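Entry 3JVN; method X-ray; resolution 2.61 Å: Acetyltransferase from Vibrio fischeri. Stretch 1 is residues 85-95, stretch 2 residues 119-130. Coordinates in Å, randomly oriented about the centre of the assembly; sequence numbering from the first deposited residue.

Stretch 1, residues 85-95: LVMMATIDELY
Stretch 2, residues 119-130: DYGVKEIFVEVW

Two neighbouring parallel strands of one chain form this contact, joined by a backbone hydrogen-bond ladder and apolar packing on both faces. Val-86 to Tyr-95 is a strand, extended except at Asp-92 (phi/psi -89/-70). It runs alongside a second strand that includes Ile-125 to Val-127. Their N-to-C directions differ by 16°, and the axes approach to 4.7 Å.

In register, Ala-89 lies beside Ile-125, Thr-90 beside Phe-126, and Ile-91 beside Val-127, with CA-CA distances of 5.2, 4.7 and 4.7 Å. Ala-89 and Ile-91 each use both N and O, bonding to residues on either side of their register partner, as in parallel pairing; Met-87 only accepts. Lys-123 N donates to Met-87 O (2.8 Å), Ala-89 N to Glu-124 O (3.1 Å), Phe-126 N to Ala-89 O (3.2 Å), Ile-91 N to Phe-126 O (2.9 Å) and Glu-128 N to Ile-91 O (2.7 Å).

One face carries Ala-89, Ile-91, Ile-125 and Val-127, in van der Waals contact. Ile-125 (chi1 m, chi2 m) brings CD1 to 3.5 Å from Ala-89 CB. Branched Ile-91 (m, t) sets CD1 4.1 Å from Val-127 CG2 and CG2 3.7 Å from Val-129 CG2.

The other face carries Thr-90 (m) and Phe-126 (chi1 m, chi2 -76°). Selenomethionine Met-88 (m, t, t) places SE 3.9 Å from Phe-126 CE2, so selenium meets the ring edge. Selenomethionine Met-87 (chi1 t, chi2 p) sets CE 3.9 Å from Tyr-120 CD2, an apolar contact. Beyond the ladder, Leu-94 CB packs 3.8 Å from Val-129 CG1.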

ATOM      1  N   LEU A  85       8.370   2.535   9.250  1.00 33.29           N
ATOM      2  CA  LEU A  85       7.795   2.977   7.994  1.00 32.88           C
ATOM      3  C   LEU A  85       8.277   2.096   6.830  1.00 31.77           C
ATOM      4  O   LEU A  85       9.439   1.698   6.785  1.00 30.81           O
ATOM      5  CB  LEU A  85       8.174   4.442   7.758  1.00 33.44           C
ATOM      6  CG  LEU A  85       8.149   5.332   9.001  1.00 35.29           C
ATOM      7  CD1 LEU A  85       6.857   5.093   9.775  1.00 40.31           C
ATOM      8  CD2 LEU A  85       9.349   5.024   9.885  1.00 34.09           C
ATOM      9  N   VAL A  86       7.369   1.787   5.904  1.00 29.36           N
ATOM     10  CA  VAL A  86       7.678   0.966   4.735  1.00 28.20           C
ATOM     11  C   VAL A  86       7.739   1.907   3.552  1.00 29.80           C
ATOM     12  O   VAL A  86       6.825   2.697   3.339  1.00 32.55           O
ATOM     13  CB  VAL A  86       6.560  -0.067   4.467  1.00 27.15           C
ATOM     14  CG1 VAL A  86       6.998  -1.054   3.394  1.00 23.80           C
ATOM     15  CG2 VAL A  86       6.188  -0.782   5.744  1.00 25.33           C
HETATM   16  N   MSE A  87       8.805   1.833   2.773  1.00 30.97           N
HETATM   17  CA  MSE A  87       8.912   2.724   1.635  1.00 31.87           C
HETATM   18  C   MSE A  87       8.067   2.259   0.455  1.00 32.74           C
HETATM   19  O   MSE A  87       8.199   1.131  -0.022  1.00 31.51           O
HETATM   20  CB  MSE A  87      10.367   2.862   1.193  1.00 34.40           C
HETATM   21  CG  MSE A  87      10.554   3.749  -0.053  1.00 36.40           C
HETATM   22 SE   MSE A  87      10.235   5.650   0.243  1.00 40.61          SE
HETATM   23  CE  MSE A  87      11.898   6.329  -0.471  1.00 32.92           C
HETATM   24  N   MSE A  88       7.195   3.144  -0.012  1.00 32.38           N
HETATM   25  CA  MSE A  88       6.343   2.844  -1.151  1.00 32.45           C
HETATM   26  C   MSE A  88       6.290   4.071  -2.032  1.00 29.97           C
HETATM   27  O   MSE A  88       6.841   5.119  -1.691  1.00 30.70           O
HETATM   28  CB  MSE A  88       4.931   2.486  -0.694  1.00 37.10           C
HETATM   29  CG  MSE A  88       4.863   1.396   0.347  1.00 42.61           C
HETATM   30 SE   MSE A  88       3.035   0.868   0.646  1.00 53.76          SE
HETATM   31  CE  MSE A  88       3.349  -0.632   1.821  1.00 48.91           C
ATOM     32  N   ALA A  89       5.618   3.944  -3.164  1.00 26.01           N
ATOM     33  CA  ALA A  89       5.504   5.057  -4.080  1.00 25.97           C
ATOM     34  C   ALA A  89       4.214   5.003  -4.878  1.00 25.22           C
ATOM     35  O   ALA A  89       3.471   4.021  -4.825  1.00 24.17           O
ATOM     36  CB  ALA A  89       6.716   5.101  -5.036  1.00 26.14           C
ATOM     37  N   THR A  90       3.969   6.067  -5.638  1.00 25.26           N
ATOM     38  CA  THR A  90       2.767   6.172  -6.459  1.00 25.42           C
ATOM     39  C   THR A  90       3.074   6.836  -7.806  1.00 24.94           C
ATOM     40  O   THR A  90       3.739   7.869  -7.862  1.00 24.80           O
ATOM     41  CB  THR A  90       1.673   7.022  -5.745  1.00 25.06           C
ATOM     42  OG1 THR A  90       1.537   6.588  -4.387  1.00 24.83           O
ATOM     43  CG2 THR A  90       0.332   6.870  -6.447  1.00 21.07           C
ATOM     44  N   ILE A  91       2.594   6.231  -8.885  1.00 24.13           N
ATOM     45  CA  ILE A  91       2.761   6.801 -10.215  1.00 26.66           C
ATOM     46  C   ILE A  91       1.438   7.522 -10.417  1.00 27.08           C
ATOM     47  O   ILE A  91       0.370   6.904 -10.413  1.00 26.34           O
ATOM     48  CB  ILE A  91       2.976   5.703 -11.294  1.00 27.25           C
ATOM     49  CG1 ILE A  91       4.365   5.087 -11.116  1.00 30.49           C
ATOM     50  CG2 ILE A  91       2.879   6.297 -12.683  1.00 27.97           C
ATOM     51  CD1 ILE A  91       4.615   3.847 -11.931  1.00 34.18           C
ATOM     52  N   ASP A  92       1.517   8.840 -10.566  1.00 26.91           N
ATOM     53  CA  ASP A  92       0.328   9.658 -10.707  1.00 27.41           C
ATOM     54  C   ASP A  92      -0.204   9.863 -12.134  1.00 27.91           C
ATOM     55  O   ASP A  92      -1.254   9.331 -12.494  1.00 25.21           O
ATOM     56  CB  ASP A  92       0.585  11.009 -10.027  1.00 26.45           C
ATOM     57  CG  ASP A  92       0.955  10.856  -8.561  1.00 29.40           C
ATOM     58  OD1 ASP A  92       1.991  11.418  -8.128  1.00 26.92           O
ATOM     59  OD2 ASP A  92       0.196  10.172  -7.836  1.00 31.89           O
ATOM     60  N   GLU A  93       0.531  10.628 -12.936  1.00 29.19           N
ATOM     61  CA  GLU A  93       0.125  10.940 -14.300  1.00 31.52           C
ATOM     62  C   GLU A  93       1.133  10.580 -15.374  1.00 32.08           C
ATOM     63  O   GLU A  93       2.335  10.481 -15.124  1.00 32.49           O
ATOM     64  CB  GLU A  93      -0.174  12.429 -14.409  1.00 32.78           C
ATOM     65  CG  GLU A  93      -1.231  12.899 -13.471  1.00 34.49           C
ATOM     66  CD  GLU A  93      -0.949  14.289 -12.981  1.00 38.22           C
ATOM     67  OE1 GLU A  93       0.067  14.480 -12.262  1.00 37.99           O
ATOM     68  OE2 GLU A  93      -1.751  15.190 -13.319  1.00 40.23           O
ATOM     69  N   LEU A  94       0.628  10.423 -16.589  1.00 31.94           N
ATOM     70  CA  LEU A  94       1.477  10.082 -17.713  1.00 33.98           C
ATOM     71  C   LEU A  94       0.766  10.550 -18.978  1.00 34.41           C
ATOM     72  O   LEU A  94      -0.389  10.202 -19.204  1.00 34.74           O
ATOM     73  CB  LEU A  94       1.704   8.566 -17.741  1.00 33.86           C
ATOM     74  CG  LEU A  94       2.921   8.033 -18.512  1.00 34.51           C
ATOM     75  CD1 LEU A  94       2.981   6.511 -18.394  1.00 34.32           C
ATOM     76  CD2 LEU A  94       2.831   8.442 -19.973  1.00 32.55           C
ATOM     77  N   TYR A  95       1.448  11.346 -19.800  1.00 35.38           N
ATOM     78  CA  TYR A  95       0.838  11.844 -21.028  1.00 36.98           C
ATOM     79  C   TYR A  95       1.755  11.800 -22.234  1.00 38.29           C
ATOM     80  O   TYR A  95       2.953  12.062 -22.121  1.00 39.40           O
ATOM     81  CB  TYR A  95       0.330  13.279 -20.833  1.00 38.36           C
ATOM     82  CG  TYR A  95      -0.235  13.896 -22.099  1.00 39.57           C
ATOM     83  CD1 TYR A  95       0.568  14.662 -22.948  1.00 39.74           C
ATOM     84  CD2 TYR A  95      -1.561  13.681 -22.468  1.00 38.84           C
ATOM     85  CE1 TYR A  95       0.061  15.197 -24.129  1.00 40.99           C
ATOM     86  CE2 TYR A  95      -2.075  14.212 -23.650  1.00 40.46           C
ATOM     87  CZ  TYR A  95      -1.263  14.968 -24.474  1.00 41.37           C
ATOM     88  OH  TYR A  95      -1.771  15.492 -25.642  1.00 43.12           O
ATOM     89  N   ASP A 119      15.844   1.340  -7.206  1.00 33.16           N
ATOM     90  CA  ASP A 119      17.053   1.599  -6.452  1.00 33.01           C
ATOM     91  C   ASP A 119      16.799   2.411  -5.179  1.00 30.03           C
ATOM     92  O   ASP A 119      17.724   2.690  -4.428  1.00 32.04           O
ATOM     93  CB  ASP A 119      18.129   2.216  -7.367  1.00 36.55           C
ATOM     94  CG  ASP A 119      17.733   3.553  -7.912  1.00 38.44           C
ATOM     95  OD1 ASP A 119      18.330   3.982  -8.923  1.00 37.58           O
ATOM     96  OD2 ASP A 119      16.831   4.176  -7.319  1.00 42.26           O
ATOM     97  N   TYR A 120      15.537   2.770  -4.935  1.00 28.13           N
ATOM     98  CA  TYR A 120      15.153   3.491  -3.716  1.00 26.23           C
ATOM     99  C   TYR A 120      14.458   2.513  -2.764  1.00 28.13           C
ATOM    100  O   TYR A 120      13.811   2.915  -1.789  1.00 28.99           O
ATOM    101  CB  TYR A 120      14.184   4.644  -4.001  1.00 21.68           C
ATOM    102  CG  TYR A 120      14.856   5.991  -4.032  1.00 18.74           C
ATOM    103  CD1 TYR A 120      15.458   6.456  -5.195  1.00 16.37           C
ATOM    104  CD2 TYR A 120      14.962   6.766  -2.872  1.00 19.57           C
ATOM    105  CE1 TYR A 120      16.163   7.651  -5.214  1.00 16.60           C
ATOM    106  CE2 TYR A 120      15.664   7.972  -2.866  1.00 17.45           C
ATOM    107  CZ  TYR A 120      16.264   8.407  -4.049  1.00 17.79           C
ATOM    108  OH  TYR A 120      16.958   9.599  -4.060  1.00 13.01           O
ATOM    109  N   GLY A 121      14.578   1.227  -3.076  1.00 28.84           N
ATOM    110  CA  GLY A 121      13.970   0.189  -2.264  1.00 31.02           C
ATOM    111  C   GLY A 121      12.470   0.276  -2.029  1.00 31.45           C
ATOM    112  O   GLY A 121      12.015   0.066  -0.905  1.00 31.62           O
ATOM    113  N   VAL A 122      11.689   0.584  -3.060  1.00 31.99           N
ATOM    114  CA  VAL A 122      10.239   0.657  -2.860  1.00 33.99           C
ATOM    115  C   VAL A 122       9.628  -0.737  -2.768  1.00 35.23           C
ATOM    116  O   VAL A 122       9.893  -1.608  -3.600  1.00 35.53           O
ATOM    117  CB  VAL A 122       9.513   1.441  -3.979  1.00 32.80           C
ATOM    118  CG1 VAL A 122      10.027   2.874  -4.024  1.00 30.38           C
ATOM    119  CG2 VAL A 122       9.692   0.735  -5.312  1.00 35.53           C
ATOM    120  N   LYS A 123       8.801  -0.936  -1.749  1.00 35.51           N
ATOM    121  CA  LYS A 123       8.172  -2.228  -1.529  1.00 34.83           C
ATOM    122  C   LYS A 123       6.901  -2.375  -2.343  1.00 35.73           C
ATOM    123  O   LYS A 123       6.689  -3.409  -2.974  1.00 37.34           O
ATOM    124  CB  LYS A 123       7.866  -2.406  -0.046  1.00 35.68           C
ATOM    125  CG  LYS A 123       9.063  -2.112   0.869  1.00 34.60           C
ATOM    126  CD  LYS A 123      10.307  -2.867   0.431  1.00 32.62           C
ATOM    127  CE  LYS A 123      11.430  -2.677   1.430  1.00 34.39           C
ATOM    128  NZ  LYS A 123      12.712  -3.294   0.972  1.00 35.13           N
ATOM    129  N   GLU A 124       6.058  -1.340  -2.329  1.00 35.46           N
ATOM    130  CA  GLU A 124       4.800  -1.350  -3.076  1.00 34.92           C
ATOM    131  C   GLU A 124       4.652  -0.150  -4.016  1.00 34.84           C
ATOM    132  O   GLU A 124       5.108   0.947  -3.707  1.00 33.97           O
ATOM    133  CB  GLU A 124       3.611  -1.382  -2.109  1.00 34.39           C
ATOM    134  CG  GLU A 124       3.523  -2.643  -1.252  1.00 35.82           C
ATOM    135  CD  GLU A 124       3.659  -3.917  -2.069  1.00 36.56           C
ATOM    136  OE1 GLU A 124       3.013  -3.996  -3.138  1.00 37.55           O
ATOM    137  OE2 GLU A 124       4.397  -4.839  -1.635  1.00 34.80           O
ATOM    138  N   ILE A 125       4.001  -0.379  -5.157  1.00 34.21           N
ATOM    139  CA  ILE A 125       3.766   0.666  -6.155  1.00 35.99           C
ATOM    140  C   ILE A 125       2.302   0.746  -6.615  1.00 35.16           C
ATOM    141  O   ILE A 125       1.743  -0.226  -7.128  1.00 32.68           O
ATOM    142  CB  ILE A 125       4.643   0.455  -7.419  1.00 37.40           C
ATOM    143  CG1 ILE A 125       6.120   0.520  -7.047  1.00 39.76           C
ATOM    144  CG2 ILE A 125       4.322   1.510  -8.465  1.00 34.83           C
ATOM    145  CD1 ILE A 125       6.529   1.825  -6.375  1.00 43.46           C
ATOM    146  N   PHE A 126       1.702   1.922  -6.445  1.00 34.99           N
ATOM    147  CA  PHE A 126       0.312   2.153  -6.833  1.00 34.81           C
ATOM    148  C   PHE A 126       0.256   3.048  -8.061  1.00 35.14           C
ATOM    149  O   PHE A 126       0.712   4.186  -8.012  1.00 36.03           O
ATOM    150  CB  PHE A 126      -0.437   2.840  -5.691  1.00 33.37           C
ATOM    151  CG  PHE A 126      -0.411   2.079  -4.408  1.00 32.14           C
ATOM    152  CD1 PHE A 126      -1.210   0.958  -4.238  1.00 32.14           C
ATOM    153  CD2 PHE A 126       0.438   2.470  -3.374  1.00 31.54           C
ATOM    154  CE1 PHE A 126      -1.163   0.237  -3.056  1.00 33.36           C
ATOM    155  CE2 PHE A 126       0.492   1.758  -2.189  1.00 29.51           C
ATOM    156  CZ  PHE A 126      -0.307   0.638  -2.026  1.00 31.60           C
ATOM    157  N   VAL A 127      -0.299   2.530  -9.153  1.00 35.45           N
ATOM    158  CA  VAL A 127      -0.414   3.300 -10.385  1.00 37.74           C
ATOM    159  C   VAL A 127      -1.775   3.996 -10.434  1.00 40.47           C
ATOM    160  O   VAL A 127      -2.825   3.368 -10.261  1.00 41.31           O
ATOM    161  CB  VAL A 127      -0.210   2.392 -11.637  1.00 38.80           C
ATOM    162  CG1 VAL A 127      -0.290   3.210 -12.927  1.00 35.67           C
ATOM    163  CG2 VAL A 127       1.161   1.707 -11.554  1.00 37.33           C
ATOM    164  N   GLU A 128      -1.744   5.306 -10.648  1.00 43.05           N
ATOM    165  CA  GLU A 128      -2.959   6.117 -10.700  1.00 45.52           C
ATOM    166  C   GLU A 128      -3.258   6.600 -12.117  1.00 45.40           C
ATOM    167  O   GLU A 128      -4.216   7.335 -12.324  1.00 43.99           O
ATOM    168  CB  GLU A 128      -2.811   7.351  -9.802  1.00 47.18           C
ATOM    169  CG  GLU A 128      -2.253   7.108  -8.413  1.00 48.55           C
ATOM    170  CD  GLU A 128      -3.221   6.391  -7.494  1.00 50.43           C
ATOM    171  OE1 GLU A 128      -3.586   5.239  -7.808  1.00 52.47           O
ATOM    172  OE2 GLU A 128      -3.616   6.974  -6.459  1.00 48.09           O
ATOM    173  N   VAL A 129      -2.437   6.208 -13.086  1.00 46.35           N
ATOM    174  CA  VAL A 129      -2.648   6.650 -14.465  1.00 48.90           C
ATOM    175  C   VAL A 129      -4.003   6.186 -15.025  1.00 51.81           C
ATOM    176  O   VAL A 129      -4.586   5.221 -14.531  1.00 52.12           O
ATOM    177  CB  VAL A 129      -1.515   6.155 -15.379  1.00 47.08           C
ATOM    178  CG1 VAL A 129      -1.590   6.861 -16.716  1.00 45.48           C
ATOM    179  CG2 VAL A 129      -0.172   6.404 -14.708  1.00 46.44           C
ATOM    180  N   TRP A 130      -4.495   6.881 -16.054  1.00 54.89           N
ATOM    181  CA  TRP A 130      -5.788   6.574 -16.681  1.00 56.41           C
ATOM    182  C   TRP A 130      -6.931   6.997 -15.764  1.00 56.56           C
ATOM    183  O   TRP A 130      -7.399   8.135 -15.813  1.00 55.91           O
ATOM    184  CB  TRP A 130      -5.920   5.076 -16.989  1.00 58.75           C
ATOM    185  CG  TRP A 130      -5.357   4.656 -18.320  1.00 63.61           C
ATOM    186  CD1 TRP A 130      -5.730   5.114 -19.553  1.00 64.89           C
ATOM    187  CD2 TRP A 130      -4.329   3.676 -18.551  1.00 65.82           C
ATOM    188  NE1 TRP A 130      -4.995   4.484 -20.541  1.00 65.99           N
ATOM    189  CE2 TRP A 130      -4.125   3.602 -19.953  1.00 66.59           C
ATOM    190  CE3 TRP A 130      -3.553   2.865 -17.711  1.00 66.37           C
ATOM    191  CZ2 TRP A 130      -3.183   2.735 -20.532  1.00 67.23           C
ATOM    192  CZ3 TRP A 130      -2.614   2.001 -18.289  1.00 68.45           C
ATOM    193  CH2 TRP A 130      -2.436   1.950 -19.686  1.00 67.38           C
TER